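Local coordinates for protein 4-hydroxy-tetrahydrodipicolinate synthase (Methanocaldococcus jannaschii DSM 2661, PDB 2YXG) that probably catalyses the condensation of pyruvate with aspartate-beta-semialdehyde to 4-hydroxy-tetrahydrodipicolinate, a step in lysine biosynthesis, at residues Ile27-Glu32 and Met257-Gly262; Glu83-Ser88 and Ala122-Leu127; Leu131-Val134 and Val140-Glu143; Leu142-Val147 and Val170-His175; Leu188-Ile193 and Gly222-Ala227. One frame throughout, in Å; residues are numbered along the deposited sequence.

The five contacts are spread round a TIM barrel and its C-terminal helices. Interaction 3 is buried and the most polar, joining strand 129-133 to the loop before helix 144-153 through hydrogen bonds of side-chain amides and a bridging water. Interaction 4 begins on that same loop, sharing Leu142 and Glu143, and passes outward to apolar packing between helices; interaction 2 is a comparable helix contact, partly buried. Interaction 5 is buried and almost wholly apolar, with one carbonyl at a ring edge; it touches interaction 4 through Val170 and Ile192, and both reach the second subunit. Interaction 1, a surface contact across the chain's centre from interactions 3 and 4, rests on a single cation-pi stack.

Interaction 1: residues Ile27-Glu32 and Met257-Gly262; sequences INFLIE and MGRPAG
Phe29 and Arg259 make the whole of this contact, a guanidinium laid flat on one face of a phenyl ring. Followed outward from its CB, Phe29 meets Arg259 at nearly every atom. CB lies 3.6 Å from Arg259 NH2, and from there the overlap tightens: Phe29 CG is 3.4 Å from the same nitrogen, as is CD1. On the other flank of the ring, Phe29 CD2 has Arg259 CZ at 3.8 Å. Farther out the contact thins, with Phe29 CE1 4.1 Å from Arg259 NH2 and CE2 equally far from NE, so the cation sits toward the CB end of the ring. The planes are inclined by only 17°, and CZ stands 3.8 Å from the ring centroid, 20° off its normal, which meets the geometry of a cation-pi stack. In the fold this ties helix 20-32 on the outside of the TIM barrel to the loop that leaves helix 248-256, among the C-terminal helices. Gly258, with positive phi, closes that helix in a Schellman motif, and Arg259 follows directly, its chain bent at chi3 to turn the guanidinium onto the ring. An alanine at the Phe29 position is likely to take away the surface the guanidinium lies on and leave it freer to turn. Leu254 and Asn26 also touch Arg259, and Pro260 O accepts a hydrogen bond from Asn26 ND2, a second tie between loop and helix. The carboxylate of Glu32 stays too far from Arg259 for a salt bridge and can add at most a long-range attraction.

Interaction 2: residues Glu83-Ser88 and Ala122-Leu127; sequences EAIELS and AESINL
Ser88 and Ile85, one helical turn apart on helix 81-94, meet Ser124 and Ile125 without a hydrogen bond between them, although hydroxyls are present. The rotamers explain this. Ser88 has OG beside its own backbone N (chi1 -59°), turned back along its helix, where it donates to Ala84 O at 2.7 Å. That oxygen is gripped twice, by Ser88 N and by Ser88 OG, which arrive from opposite faces of its carbonyl plane; the hydroxyl stands well above the plane. Ser88 is thereby left with CB as its nearest side-chain atom to the other segment, 3.8 Å from Ser124 OG. Ser124 sets its hydroxyl between backbone N and carbonyl carbon, and the proper partner of OG is Val121 O in its own helix. Its CB rests 3.9 Å from Ile85 CG2. Ile125, in the turn that leaves helix 111-124, has CG1 between N and carbonyl carbon (chi1 62°), and its CG2 branch projects at the other helix, 3.5 Å from Ser88 O and 4.0 Å from Ser88 CB. Helices 81-94 and 111-124 are neighbours in the outer layer of the TIM barrel, following strands 71-75 and 98-102. Since both serine hydroxyls bond within their own helices, the interface is joined by van der Waals contact, carbon on carbon and carbon on oxygen, and the small side chain of Ser124 probably helps to allow the close backbone approach, 6.2 Å between Ile85 CA and Ser124 CA.

Interaction 3: residues Leu131-Val134 and Val140-Glu143; sequences LYNV and VNLE
Asn133 presses its side-chain amide against Asn141 and the backbone of Leu142, using both polar atoms. Its OD1 accepts from Leu142 N at 2.9 Å, an almost straight bond (175° at the hydrogen) although the N-H comes from well above the carbonyl plane. Its ND2 donates to Asn141 OD1 at 2.8 Å, a partner lying in the plane of the Asn133 amide; the two amides are twisted 43° against each other. CG set anti to the backbone N (chi1 -179°) carries the group straight out to the loop. These residues bind strand 129-133 of the TIM barrel to the segment leading into helix 144-153. Strand alternation turns Leu131 and Asn133 this way and Tyr132, the predicted proton donor/acceptor, to the other, where it makes a cation-pi contact with Lys161, the probable Schiff-base lysine. A water adds a third link: it donates to Asn133 OD1 and to Val140 O while accepting from Val134 N. Glu162 OE2 and Asn164 ND2 extend the network from the next strand and its loop, bonding Asn133 ND2 and Asn141 OD1 respectively. Beside this polar knot, Leu131 CD1 packs 4.0 Å from Leu142 CD2, the two side chains crossing at about a right angle.

Interaction 4: residues Leu142-Val147 and Val170-His175; sequences LEPKTV and VSELIH
Pro144 and Leu173 have the largest surfaces buried here, with Glu172 next, and the three fit together round the proline ring. Leu173 supplies one methyl, CD2, which lies 3.9 Å from Pro144 CB and equally close to Pro144 CA. The same CD2 meets Val147 one turn further along the helix, at 3.9 Å from its CB and 4.0 Å from CG1, so a single branch fills the groove between two side chains of helix 144-153. Leucine and valine cross there at about a right angle. With CG anti to the carbonyl carbon (chi1 -66°), Leu173 brings its CD2 end toward helix 144-153. Glu172 touches the ring at both ends of its side chain, CB standing 3.9 Å from Pro144 CG and OE1 3.7 Å from that same carbon. Both helices belong to the outer layer of the TIM barrel: helix 144-153 comes after strand 129-133, and helix 168-177 after strand 157-162. Pro144 is the first residue after the N-cap Glu143, a position where a missing backbone N-H costs the helix no bond, and Val147 N closes the first turn onto Glu143 O. Beneath, Leu173 also packs on Ile179 and Val181, and Val147 on Val160. The carboxylate of Glu172 faces a further partner: OE2 forms a salt bridge with Lys239 NZ of the second subunit, whose Phe235 lies against the same glutamate.

Interaction 5: residues Leu188-Ile193 and Gly222-Ala227; sequences LTLPII and GDFEKA
The ring of Phe224 meets Leu190 with its edge, and the atom closest to it is a backbone oxygen: Leu190 O lies 3.6 Å from Phe224 CE1, near the ring plane. Such an approach brings the carbonyl to the rim of C-H groups, probably a weakly favourable electrostatic match, and leaves neither ring face in this contact to Leu190. The leucine side chain runs past the ring in the opposite direction, with CG in the ring plane and CD2 3.8 Å from Phe224 CD1. Its other methyl goes on to Ala227, CD1 standing 4.0 Å from Ala227 CB. CG anti to the backbone N (chi1 -177°) holds the isobutyl group out from helix 189-194, where its two methyls reach different partners. Ile193, one turn later, adds a looser touch, CG2 to Phe224 CZ at 4.3 Å. Replacing Leu190 by a glycine would probably open a gap between the rim of Phe224 and the methyl of Ala227. Gly222, with positive phi, ends helix 209-221 in a Schellman motif, and Asp223 stands at the N-cap position of helix 224-240, which brings Phe224 in at its first turn. Ala219 of helix 209-221 packs on both Phe224 and Ile193, while Ile192 faces strand 180-183 of the barrel, and Ala194 and Phe224 of the second subunit meet the same phenylalanine, its ring turned about 55° from its counterpart.

Interaction 1: residues Ile27-Glu32 and Met257-Gly262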
# COMPACT_ATOMS: atom_id res chain seq x y z
N ILE A 27 21.24 15.34 -27.79
CA ILE A 27 20.10 15.57 -28.68
C ILE A 27 20.28 14.98 -30.06
O ILE A 27 19.43 14.20 -30.53
CB ILE A 27 19.74 17.03 -28.75
CG1 ILE A 27 19.28 17.46 -27.34
CG2 ILE A 27 18.59 17.25 -29.78
CD1 ILE A 27 18.97 18.92 -27.16
N ASN A 28 21.38 15.31 -30.70
CA ASN A 28 21.65 14.75 -32.05
C ASN A 28 21.82 13.25 -32.05
O ASN A 28 21.37 12.59 -33.00
CB ASN A 28 22.91 15.40 -32.64
CG ASN A 28 22.67 16.81 -33.04
OD1 ASN A 28 23.52 17.68 -32.84
ND2 ASN A 28 21.49 17.06 -33.64
N PHE A 29 22.46 12.69 -31.02
CA PHE A 29 22.50 11.24 -30.87
C PHE A 29 21.09 10.59 -30.90
O PHE A 29 20.87 9.61 -31.57
CB PHE A 29 23.23 10.82 -29.60
CG PHE A 29 23.19 9.34 -29.32
CD1 PHE A 29 23.85 8.43 -30.15
CD2 PHE A 29 22.53 8.86 -28.19
CE1 PHE A 29 23.85 6.99 -29.86
CE2 PHE A 29 22.52 7.47 -27.88
CZ PHE A 29 23.18 6.53 -28.72
N LEU A 30 20.14 11.16 -30.18
CA LEU A 30 18.80 10.57 -30.11
C LEU A 30 18.05 10.77 -31.43
O LEU A 30 17.34 9.87 -31.92
CB LEU A 30 18.06 11.20 -28.97
CG LEU A 30 18.79 11.08 -27.62
CD1 LEU A 30 18.16 11.99 -26.52
CD2 LEU A 30 18.88 9.58 -27.14
N ILE A 31 18.18 11.97 -31.99
CA ILE A 31 17.56 12.26 -33.31
C ILE A 31 18.10 11.31 -34.38
O ILE A 31 17.30 10.76 -35.12
CB ILE A 31 17.65 13.76 -33.73
CG1 ILE A 31 16.99 14.68 -32.67
CG2 ILE A 31 17.07 13.98 -35.21
CD1 ILE A 31 17.08 16.20 -32.98
N GLU A 32 19.43 11.12 -34.42
CA GLU A 32 20.10 10.21 -35.39
C GLU A 32 19.40 8.86 -35.30
O GLU A 32 19.20 8.15 -36.29
CB GLU A 32 21.63 9.98 -35.08
CG GLU A 32 22.67 11.19 -35.14
CD GLU A 32 24.08 10.96 -34.36
OE1 GLU A 32 24.51 9.80 -34.13
OE2 GLU A 32 24.75 11.97 -33.97
N MET A 257 29.36 4.92 -20.17
CA MET A 257 29.48 4.75 -21.61
C MET A 257 30.28 5.86 -22.24
O MET A 257 30.37 5.89 -23.46
CB MET A 257 28.12 4.65 -22.30
CG MET A 257 27.27 3.50 -21.80
SD MET A 257 25.55 3.56 -22.31
CE MET A 257 25.20 5.27 -22.13
N GLY A 258 30.82 6.74 -21.40
CA GLY A 258 31.51 7.97 -21.80
C GLY A 258 30.68 8.97 -22.61
O GLY A 258 31.20 9.60 -23.50
N ARG A 259 29.38 9.08 -22.34
CA ARG A 259 28.49 10.05 -22.99
C ARG A 259 28.29 11.22 -22.02
O ARG A 259 28.50 11.06 -20.82
CB ARG A 259 27.15 9.41 -23.40
CG ARG A 259 27.26 8.20 -24.38
CD ARG A 259 26.04 8.03 -25.34
NE ARG A 259 26.36 8.45 -26.74
CZ ARG A 259 26.12 9.66 -27.29
NH1 ARG A 259 25.53 10.66 -26.61
NH2 ARG A 259 26.50 9.88 -28.55
N PRO A 260 27.93 12.42 -22.52
CA PRO A 260 27.78 13.51 -21.56
C PRO A 260 26.68 13.23 -20.54
O PRO A 260 25.59 12.82 -20.93
CB PRO A 260 27.41 14.73 -22.44
CG PRO A 260 27.82 14.35 -23.83
CD PRO A 260 27.67 12.86 -23.91
N ALA A 261 27.00 13.40 -19.26
CA ALA A 261 26.06 13.34 -18.13
C ALA A 261 26.63 14.13 -16.93
O ALA A 261 26.01 15.07 -16.44
CB ALA A 261 25.75 11.86 -17.75
N GLY A 262 27.82 13.77 -16.49
CA GLY A 262 28.38 14.29 -15.25
C GLY A 262 27.62 13.95 -13.95
O GLY A 262 27.00 12.88 -13.82

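Interaction 2: residues Glu83-Ser88 and Ala122-Leu127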
# COMPACT_ATOMS: atom_id res chain seq x y z
N GLU A 83 3.01 29.08 -10.94
CA GLU A 83 4.27 28.74 -11.55
C GLU A 83 4.09 27.82 -12.74
O GLU A 83 4.87 27.91 -13.71
CB GLU A 83 5.25 28.16 -10.51
CG GLU A 83 6.54 27.65 -11.13
CD GLU A 83 7.55 27.06 -10.13
OE1 GLU A 83 7.24 26.03 -9.45
OE2 GLU A 83 8.70 27.61 -10.05
N ALA A 84 3.07 26.93 -12.69
CA ALA A 84 2.83 26.01 -13.86
C ALA A 84 2.44 26.83 -15.11
O ALA A 84 2.93 26.60 -16.22
CB ALA A 84 1.73 24.87 -13.52
N ILE A 85 1.60 27.85 -14.91
CA ILE A 85 1.22 28.82 -15.94
C ILE A 85 2.42 29.54 -16.56
O ILE A 85 2.68 29.50 -17.75
CB ILE A 85 0.22 29.85 -15.35
CG1 ILE A 85 -1.15 29.18 -15.07
CG2 ILE A 85 0.04 31.10 -16.27
CD1 ILE A 85 -2.06 30.03 -14.07
N GLU A 86 3.21 30.16 -15.69
CA GLU A 86 4.42 30.80 -16.06
C GLU A 86 5.34 29.91 -16.89
O GLU A 86 5.78 30.34 -17.97
CB GLU A 86 5.11 31.27 -14.81
CG GLU A 86 6.02 32.43 -15.03
CD GLU A 86 6.97 32.65 -13.84
OE1 GLU A 86 6.48 32.59 -12.66
OE2 GLU A 86 8.20 32.88 -14.10
N LEU A 87 5.62 28.67 -16.43
CA LEU A 87 6.49 27.76 -17.18
C LEU A 87 5.91 27.40 -18.55
O LEU A 87 6.64 27.22 -19.52
CB LEU A 87 6.81 26.45 -16.39
CG LEU A 87 7.70 26.60 -15.13
CD1 LEU A 87 7.68 25.35 -14.25
CD2 LEU A 87 9.14 26.93 -15.53
N SER A 88 4.59 27.26 -18.59
CA SER A 88 3.89 26.86 -19.81
C SER A 88 3.93 27.97 -20.85
O SER A 88 4.19 27.72 -22.03
CB SER A 88 2.42 26.51 -19.48
OG SER A 88 2.36 25.43 -18.53
N ALA A 122 -4.12 24.87 -19.30
CA ALA A 122 -4.71 24.74 -20.62
C ALA A 122 -5.19 26.10 -21.17
O ALA A 122 -4.98 26.36 -22.36
CB ALA A 122 -5.81 23.71 -20.61
N GLU A 123 -5.79 26.94 -20.33
CA GLU A 123 -6.20 28.30 -20.70
C GLU A 123 -5.05 29.24 -21.00
O GLU A 123 -5.24 30.24 -21.70
CB GLU A 123 -7.06 28.93 -19.60
CG GLU A 123 -8.54 28.49 -19.65
CD GLU A 123 -9.28 28.58 -18.29
OE1 GLU A 123 -8.91 29.43 -17.44
OE2 GLU A 123 -10.22 27.76 -18.08
N SER A 124 -3.86 28.95 -20.48
CA SER A 124 -2.72 29.85 -20.58
C SER A 124 -2.00 29.79 -21.94
O SER A 124 -1.26 30.71 -22.30
CB SER A 124 -1.71 29.62 -19.42
OG SER A 124 -0.89 28.46 -19.62
N ILE A 125 -2.20 28.72 -22.69
CA ILE A 125 -1.39 28.48 -23.88
C ILE A 125 -2.24 27.82 -24.93
O ILE A 125 -3.31 27.32 -24.60
CB ILE A 125 -0.16 27.57 -23.60
CG1 ILE A 125 -0.60 26.18 -23.10
CG2 ILE A 125 0.80 28.28 -22.62
CD1 ILE A 125 0.58 25.18 -22.92
N ASN A 126 -1.73 27.81 -26.17
CA ASN A 126 -2.36 27.04 -27.22
C ASN A 126 -1.66 25.71 -27.59
O ASN A 126 -2.24 24.89 -28.28
CB ASN A 126 -2.63 27.94 -28.45
CG ASN A 126 -3.83 28.92 -28.18
OD1 ASN A 126 -3.68 30.13 -28.34
ND2 ASN A 126 -4.97 28.38 -27.68
N LEU A 127 -0.45 25.49 -27.09
CA LEU A 127 0.25 24.19 -27.25
C LEU A 127 -0.56 22.97 -26.79
O LEU A 127 -1.35 23.05 -25.87
CB LEU A 127 1.59 24.22 -26.49
CG LEU A 127 2.56 25.29 -26.95
CD1 LEU A 127 3.95 25.01 -26.36
CD2 LEU A 127 2.58 25.31 -28.50

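Interaction 3: residues Leu131-Val134 and Val140-Glu143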
# COMPACT_ATOMS: atom_id res chain seq x y z
N LEU A 131 -0.44 15.51 -19.94
CA LEU A 131 -0.61 15.34 -18.51
C LEU A 131 0.30 14.22 -18.01
O LEU A 131 0.37 13.19 -18.64
CB LEU A 131 -2.06 15.00 -18.19
CG LEU A 131 -3.15 16.04 -18.59
CD1 LEU A 131 -4.54 15.56 -18.22
CD2 LEU A 131 -2.90 17.37 -17.94
N TYR A 132 1.04 14.42 -16.93
CA TYR A 132 1.92 13.35 -16.42
C TYR A 132 1.43 12.90 -15.03
O TYR A 132 1.36 13.71 -14.10
CB TYR A 132 3.35 13.84 -16.37
CG TYR A 132 4.37 12.87 -15.79
CD1 TYR A 132 4.15 11.48 -15.76
CD2 TYR A 132 5.59 13.35 -15.32
CE1 TYR A 132 5.08 10.62 -15.22
CE2 TYR A 132 6.55 12.49 -14.81
CZ TYR A 132 6.29 11.13 -14.76
OH TYR A 132 7.24 10.25 -14.27
N ASN A 133 1.02 11.64 -14.93
CA ASN A 133 0.55 11.08 -13.69
C ASN A 133 1.57 10.04 -13.20
O ASN A 133 1.94 9.12 -13.92
CB ASN A 133 -0.84 10.41 -13.90
CG ASN A 133 -1.43 9.80 -12.61
OD1 ASN A 133 -1.51 10.48 -11.56
ND2 ASN A 133 -1.87 8.55 -12.71
N VAL A 134 2.04 10.19 -11.96
CA VAL A 134 3.02 9.21 -11.40
C VAL A 134 2.84 9.16 -9.91
O VAL A 134 3.62 9.72 -9.15
CB VAL A 134 4.52 9.53 -11.84
CG1 VAL A 134 4.92 10.98 -11.43
CG2 VAL A 134 5.54 8.47 -11.36
N VAL A 140 -0.44 11.54 -5.39
CA VAL A 140 -1.77 11.72 -5.93
C VAL A 140 -1.96 10.91 -7.24
O VAL A 140 -1.02 10.66 -8.00
CB VAL A 140 -2.06 13.23 -6.04
CG1 VAL A 140 -1.35 13.87 -7.28
CG2 VAL A 140 -3.54 13.49 -6.00
N ASN A 141 -3.17 10.46 -7.47
CA ASN A 141 -3.50 9.78 -8.70
C ASN A 141 -4.54 10.59 -9.47
O ASN A 141 -5.62 10.84 -8.96
CB ASN A 141 -4.03 8.36 -8.41
CG ASN A 141 -4.34 7.57 -9.73
OD1 ASN A 141 -3.50 7.55 -10.65
ND2 ASN A 141 -5.56 6.98 -9.84
N LEU A 142 -4.19 11.02 -10.66
CA LEU A 142 -5.15 11.69 -11.53
C LEU A 142 -6.10 10.65 -12.14
O LEU A 142 -5.69 9.80 -12.92
CB LEU A 142 -4.42 12.39 -12.67
CG LEU A 142 -5.24 13.10 -13.77
CD1 LEU A 142 -6.05 14.35 -13.21
CD2 LEU A 142 -4.32 13.51 -14.84
N GLU A 143 -7.37 10.74 -11.79
CA GLU A 143 -8.34 9.72 -12.15
C GLU A 143 -8.80 9.92 -13.57
O GLU A 143 -8.90 11.07 -14.02
CB GLU A 143 -9.54 9.77 -11.21
CG GLU A 143 -9.09 9.35 -9.85
CD GLU A 143 -10.15 9.48 -8.75
OE1 GLU A 143 -11.34 9.70 -9.05
OE2 GLU A 143 -9.79 9.32 -7.58
O HOH W 1 0.74 11.67 -10.25

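Interaction 4: residues Leu142-Val147 and Val170-His175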
# COMPACT_ATOMS: atom_id res chain seq x y z
N LEU A 142 -4.19 11.02 -10.66
CA LEU A 142 -5.15 11.69 -11.53
C LEU A 142 -6.10 10.65 -12.14
O LEU A 142 -5.69 9.80 -12.92
CB LEU A 142 -4.42 12.39 -12.67
CG LEU A 142 -5.24 13.10 -13.77
CD1 LEU A 142 -6.05 14.35 -13.21
CD2 LEU A 142 -4.32 13.51 -14.84
N GLU A 143 -7.37 10.74 -11.79
CA GLU A 143 -8.34 9.72 -12.15
C GLU A 143 -8.80 9.92 -13.57
O GLU A 143 -8.90 11.07 -14.02
CB GLU A 143 -9.54 9.77 -11.21
CG GLU A 143 -9.09 9.35 -9.85
CD GLU A 143 -10.15 9.48 -8.75
OE1 GLU A 143 -11.34 9.70 -9.05
OE2 GLU A 143 -9.79 9.32 -7.58
N PRO A 144 -9.12 8.79 -14.27
CA PRO A 144 -9.63 8.90 -15.65
C PRO A 144 -10.90 9.80 -15.74
O PRO A 144 -11.05 10.52 -16.74
CB PRO A 144 -9.87 7.43 -16.08
CG PRO A 144 -8.92 6.60 -15.14
CD PRO A 144 -9.00 7.39 -13.82
N LYS A 145 -11.74 9.86 -14.70
CA LYS A 145 -12.91 10.75 -14.78
C LYS A 145 -12.49 12.20 -14.88
O LYS A 145 -13.14 12.98 -15.57
CB LYS A 145 -13.91 10.57 -13.61
CG LYS A 145 -13.41 11.02 -12.20
CD LYS A 145 -14.58 10.87 -11.15
CE LYS A 145 -14.13 11.24 -9.70
NZ LYS A 145 -15.18 10.97 -8.61
N THR A 146 -11.40 12.55 -14.18
CA THR A 146 -10.86 13.87 -14.16
C THR A 146 -10.20 14.20 -15.47
O THR A 146 -10.44 15.27 -16.00
CB THR A 146 -9.94 14.10 -12.97
OG1 THR A 146 -10.62 13.69 -11.78
CG2 THR A 146 -9.55 15.58 -12.83
N VAL A 147 -9.38 13.29 -16.01
CA VAL A 147 -8.87 13.46 -17.37
C VAL A 147 -9.97 13.70 -18.43
O VAL A 147 -9.79 14.52 -19.35
CB VAL A 147 -8.05 12.28 -17.81
CG1 VAL A 147 -7.61 12.44 -19.28
CG2 VAL A 147 -6.86 12.05 -16.84
N VAL A 170 -5.11 2.43 -17.47
CA VAL A 170 -4.84 2.63 -18.87
C VAL A 170 -6.06 2.20 -19.73
O VAL A 170 -6.42 2.89 -20.70
CB VAL A 170 -3.49 1.98 -19.34
CG1 VAL A 170 -3.46 1.77 -20.88
CG2 VAL A 170 -2.25 2.79 -18.83
N SER A 171 -6.75 1.11 -19.38
CA SER A 171 -7.85 0.82 -20.26
C SER A 171 -9.05 1.68 -20.02
O SER A 171 -9.81 1.91 -20.93
CB SER A 171 -8.17 -0.67 -20.50
OG SER A 171 -7.96 -1.45 -19.40
N GLU A 172 -9.19 2.21 -18.81
CA GLU A 172 -10.22 3.22 -18.53
C GLU A 172 -9.99 4.48 -19.33
O GLU A 172 -10.96 5.04 -19.85
CB GLU A 172 -10.34 3.50 -17.03
CG GLU A 172 -10.60 2.16 -16.26
CD GLU A 172 -10.27 2.13 -14.75
OE1 GLU A 172 -9.92 3.17 -14.10
OE2 GLU A 172 -10.35 0.99 -14.19
N LEU A 173 -8.74 4.93 -19.43
CA LEU A 173 -8.39 6.05 -20.30
C LEU A 173 -8.66 5.74 -21.78
O LEU A 173 -9.21 6.59 -22.50
CB LEU A 173 -6.94 6.51 -20.13
CG LEU A 173 -6.56 7.14 -18.76
CD1 LEU A 173 -5.07 7.16 -18.56
CD2 LEU A 173 -7.14 8.55 -18.61
N ILE A 174 -8.29 4.56 -22.24
CA ILE A 174 -8.44 4.30 -23.65
C ILE A 174 -9.94 4.25 -23.94
O ILE A 174 -10.40 4.83 -24.91
CB ILE A 174 -7.71 3.00 -24.12
CG1 ILE A 174 -6.18 3.13 -23.90
CG2 ILE A 174 -7.98 2.69 -25.60
CD1 ILE A 174 -5.55 4.12 -24.81
N HIS A 175 -10.67 3.59 -23.04
CA HIS A 175 -12.10 3.37 -23.19
C HIS A 175 -12.89 4.70 -23.15
O HIS A 175 -13.73 4.87 -24.01
CB HIS A 175 -12.59 2.40 -22.10
CG HIS A 175 -14.07 2.12 -22.14
ND1 HIS A 175 -14.65 1.28 -23.09
CD2 HIS A 175 -15.07 2.50 -21.32
CE1 HIS A 175 -15.95 1.20 -22.86
NE2 HIS A 175 -16.23 1.93 -21.79

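Interaction 5: residues Leu188-Ile193 and Gly222-Ala227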
# COMPACT_ATOMS: atom_id res chain seq x y z
N LEU A 188 6.60 -1.17 -19.08
CA LEU A 188 5.18 -1.43 -19.31
C LEU A 188 4.79 -0.93 -20.69
O LEU A 188 3.61 -1.00 -21.07
CB LEU A 188 4.32 -0.81 -18.18
CG LEU A 188 4.51 -1.34 -16.73
CD1 LEU A 188 3.49 -0.79 -15.74
CD2 LEU A 188 4.49 -2.93 -16.69
N THR A 189 5.77 -0.43 -21.42
CA THR A 189 5.50 0.13 -22.72
C THR A 189 4.81 -0.84 -23.69
O THR A 189 3.72 -0.54 -24.24
CB THR A 189 6.75 0.74 -23.34
OG1 THR A 189 7.24 1.76 -22.45
CG2 THR A 189 6.39 1.34 -24.72
N LEU A 190 5.40 -2.04 -23.83
CA LEU A 190 4.78 -3.08 -24.66
C LEU A 190 3.30 -3.44 -24.25
O LEU A 190 2.40 -3.39 -25.10
CB LEU A 190 5.70 -4.30 -24.75
CG LEU A 190 5.32 -5.50 -25.60
CD1 LEU A 190 6.52 -6.41 -25.69
CD2 LEU A 190 4.22 -6.24 -24.90
N PRO A 191 3.04 -3.78 -22.97
CA PRO A 191 1.63 -4.00 -22.65
C PRO A 191 0.70 -2.75 -22.76
O PRO A 191 -0.46 -2.86 -23.21
CB PRO A 191 1.67 -4.55 -21.23
CG PRO A 191 2.92 -4.11 -20.66
CD PRO A 191 3.90 -4.03 -21.80
N ILE A 192 1.21 -1.57 -22.44
CA ILE A 192 0.42 -0.34 -22.71
C ILE A 192 0.04 -0.10 -24.21
O ILE A 192 -1.07 0.25 -24.51
CB ILE A 192 1.07 0.92 -22.01
CG1 ILE A 192 0.96 0.78 -20.47
CG2 ILE A 192 0.46 2.25 -22.55
CD1 ILE A 192 1.69 1.86 -19.66
N ILE A 193 0.94 -0.36 -25.13
CA ILE A 193 0.63 -0.27 -26.58
C ILE A 193 -0.38 -1.32 -27.06
O ILE A 193 -1.28 -1.01 -27.87
CB ILE A 193 1.91 -0.30 -27.42
CG1 ILE A 193 2.79 0.94 -27.11
CG2 ILE A 193 1.61 -0.32 -28.86
CD1 ILE A 193 4.23 0.80 -27.69
N GLY A 222 1.79 -3.88 -34.52
CA GLY A 222 1.00 -5.01 -34.04
C GLY A 222 1.79 -6.29 -34.17
O GLY A 222 1.23 -7.37 -34.17
N ASP A 223 3.10 -6.15 -34.28
CA ASP A 223 3.99 -7.32 -34.36
C ASP A 223 4.63 -7.58 -32.98
O ASP A 223 5.78 -7.21 -32.70
CB ASP A 223 5.03 -7.12 -35.46
CG ASP A 223 5.83 -8.39 -35.74
OD1 ASP A 223 5.57 -9.43 -35.09
OD2 ASP A 223 6.74 -8.34 -36.58
N PHE A 224 3.85 -8.20 -32.11
CA PHE A 224 4.28 -8.37 -30.72
C PHE A 224 5.32 -9.45 -30.50
O PHE A 224 6.08 -9.39 -29.52
CB PHE A 224 3.06 -8.51 -29.77
CG PHE A 224 2.43 -7.19 -29.49
CD1 PHE A 224 2.84 -6.40 -28.43
CD2 PHE A 224 1.49 -6.66 -30.36
CE1 PHE A 224 2.28 -5.12 -28.22
CE2 PHE A 224 0.92 -5.40 -30.14
CZ PHE A 224 1.31 -4.64 -29.07
N GLU A 225 5.35 -10.44 -31.39
CA GLU A 225 6.46 -11.38 -31.44
C GLU A 225 7.80 -10.63 -31.52
O GLU A 225 8.71 -10.90 -30.75
CB GLU A 225 6.32 -12.35 -32.61
CG GLU A 225 7.37 -13.44 -32.61
CD GLU A 225 7.11 -14.52 -31.55
OE1 GLU A 225 6.05 -14.48 -30.86
OE2 GLU A 225 7.98 -15.43 -31.40
N LYS A 226 7.93 -9.70 -32.45
CA LYS A 226 9.18 -8.95 -32.52
C LYS A 226 9.37 -7.84 -31.45
O LYS A 226 10.52 -7.57 -31.06
CB LYS A 226 9.43 -8.46 -33.94
CG LYS A 226 9.39 -9.65 -34.92
CD LYS A 226 9.49 -9.28 -36.40
CE LYS A 226 10.91 -8.81 -36.81
NZ LYS A 226 12.04 -9.35 -35.94
N ALA A 227 8.27 -7.22 -30.99
CA ALA A 227 8.33 -6.27 -29.87
C ALA A 227 8.89 -7.03 -28.67
O ALA A 227 9.79 -6.53 -27.99
CB ALA A 227 6.96 -5.60 -29.56